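Local coordinates for protein transcriptional regulator, LRP/AsnC family (PDB 2P5V) that acts as a global transcriptional regulator of the Lrp/AsnC family, probably binding specific DNA sequences through a winged helix-turn-helix domain, at the interface of chains A and B. Sequence-based numbering; all coordinates share one arbitrary frame. Chains: chain A/B, Transcriptional regulator, LRP/AsnC family.

The interface of chains A and B. Residues chain A 68, 96-97, 99, 115; chain B 152-155.
One face of the A:Phe115 ring, on strand 110-116 of chain A, carries methyl CD2 of B:Leu154 in a CH-pi contact, the methyl 3.9 Å from the ring centroid and displaced toward the rim on the CG, CD2 and CE2 side. The protein is an Lrp/AsnC-family regulator; A:Phe115 lies in its ligand-binding domain, and B:Leu154 in the loop after strand 146-150 of chain B. The patch is one part of a two-fold symmetric interface between copies of one protein, consistent with the dimers this family forms. B:Leu154 projects from an extended stretch of chain B; CG anti to its own carbonyl carbon (chi1 -64°) turns the branch toward chain A, with CD2 at A:Phe115 and A:Leu99 and CD1 near CD1 of A:Leu68. CD2 meets CD2 of A:Leu99 at 3.8 Å, so the one methyl touches both the aromatic ring and the A:Leu99 methyl, which lie at an acute angle as seen from it. A:Leu68 slides past B:Leu154 in the opposite direction, its CD1 3.9 Å from CB of B:Leu154. The same CD1 reaches toward the carbonyl O of B:Pro155.

B:Pro155 buries 75 Å² against chain A. Its ring carbons CB, CG and CD rest against the backbone at A:Pro96, CD lying 3.7 Å from the carbonyl O of A:Pro96, and CG also packs on CA of A:Glu97. A:Leu99 runs at about a right angle to B:Pro155, bringing its CD1 to 4.0 Å from CD of the proline ring; this methyl also sits against the carbonyl O of B:Ser153. No direct polar bond joins the two chains in this patch. Instead a water links two backbone carbonyls, 2.6 Å from O of A:Pro96 and 2.9 Å from O of B:Ser153, and thereby bridges two acceptors that could not bond to each other.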
loop_
_atom_site.group_PDB
_atom_site.type_symbol
_atom_site.label_atom_id
_atom_site.label_comp_id
_atom_site.label_asym_id
_atom_site.label_seq_id
_atom_site.Cartn_x
_atom_site.Cartn_y
_atom_site.Cartn_z
ATOM N N LEU A 68 -25.829 -6.685 19.268
ATOM C CA LEU A 68 -24.707 -6.850 18.345
ATOM C C LEU A 68 -24.416 -5.493 17.732
ATOM O O LEU A 68 -24.848 -5.186 16.624
ATOM C CB LEU A 68 -25.016 -7.905 17.285
ATOM C CG LEU A 68 -25.227 -9.324 17.839
ATOM C CD1 LEU A 68 -25.876 -10.202 16.797
ATOM C CD2 LEU A 68 -23.898 -9.924 18.305
ATOM N N PRO A 96 -20.201 -18.968 14.583
ATOM C CA PRO A 96 -21.502 -18.296 14.493
ATOM C C PRO A 96 -21.451 -16.785 14.298
ATOM O O PRO A 96 -22.324 -16.219 13.635
ATOM C CB PRO A 96 -22.181 -18.644 15.834
ATOM C CG PRO A 96 -21.458 -19.807 16.363
ATOM C CD PRO A 96 -20.045 -19.654 15.880
ATOM N N GLU A 97 -20.435 -16.135 14.855
ATOM C CA GLU A 97 -20.259 -14.692 14.665
ATOM C C GLU A 97 -20.021 -14.311 13.218
ATOM O O GLU A 97 -20.298 -13.179 12.830
ATOM C CB GLU A 97 -19.136 -14.100 15.534
ATOM C CG GLU A 97 -17.832 -14.862 15.512
ATOM C CD GLU A 97 -17.800 -15.951 16.571
ATOM O OE1 GLU A 97 -17.613 -15.624 17.764
ATOM O OE2 GLU A 97 -17.986 -17.126 16.201
ATOM N N LEU A 99 -21.013 -14.434 9.500
ATOM C CA LEU A 99 -22.192 -14.643 8.663
ATOM C C LEU A 99 -21.825 -14.997 7.234
ATOM O O LEU A 99 -22.467 -15.845 6.618
ATOM C CB LEU A 99 -23.080 -13.390 8.650
ATOM C CG LEU A 99 -24.207 -13.393 9.686
ATOM C CD1 LEU A 99 -23.645 -13.548 11.092
ATOM C CD2 LEU A 99 -25.048 -12.109 9.536
ATOM N N PHE A 115 -20.466 -10.328 13.248
ATOM C CA PHE A 115 -21.111 -9.488 14.256
ATOM C C PHE A 115 -20.648 -9.845 15.651
ATOM O O PHE A 115 -20.483 -11.022 15.990
ATOM C CB PHE A 115 -22.623 -9.648 14.209
ATOM C CG PHE A 115 -23.281 -8.863 13.121
ATOM C CD1 PHE A 115 -23.823 -7.611 13.378
ATOM C CD2 PHE A 115 -23.363 -9.377 11.837
ATOM C CE1 PHE A 115 -24.447 -6.884 12.372
ATOM C CE2 PHE A 115 -23.993 -8.661 10.830
ATOM C CZ PHE A 115 -24.531 -7.412 11.097
ATOM N N THR B 152 -27.768 -15.141 6.772
ATOM C CA THR B 152 -28.342 -13.926 7.343
ATOM C C THR B 152 -28.622 -14.084 8.859
ATOM O O THR B 152 -28.944 -13.114 9.540
ATOM C CB THR B 152 -29.632 -13.525 6.591
ATOM O OG1 THR B 152 -30.556 -14.620 6.579
ATOM C CG2 THR B 152 -29.298 -13.140 5.159
ATOM N N SER B 153 -28.461 -15.298 9.378
ATOM C CA SER B 153 -28.669 -15.577 10.798
ATOM C C SER B 153 -27.634 -14.895 11.670
ATOM O O SER B 153 -26.437 -15.128 11.509
ATOM C CB SER B 153 -28.594 -17.081 11.075
ATOM O OG SER B 153 -29.723 -17.756 10.565
ATOM N N LEU B 154 -28.102 -14.063 12.595
ATOM C CA LEU B 154 -27.236 -13.457 13.593
ATOM C C LEU B 154 -27.000 -14.457 14.723
ATOM O O LEU B 154 -27.899 -15.236 15.056
ATOM C CB LEU B 154 -27.896 -12.210 14.162
ATOM C CG LEU B 154 -28.138 -11.056 13.193
ATOM C CD1 LEU B 154 -28.775 -9.913 13.938
ATOM C CD2 LEU B 154 -26.822 -10.628 12.570
ATOM N N PRO B 155 -25.792 -14.452 15.315
ATOM C CA PRO B 155 -25.578 -15.280 16.504
ATOM C C PRO B 155 -26.382 -14.732 17.688
ATOM O O PRO B 155 -26.410 -13.521 17.874
ATOM C CB PRO B 155 -24.082 -15.112 16.768
ATOM C CG PRO B 155 -23.768 -13.770 16.209
ATOM C CD PRO B 155 -24.588 -13.676 14.970
HETATM O O HOH W 1 -24.662 -17.080 12.808
#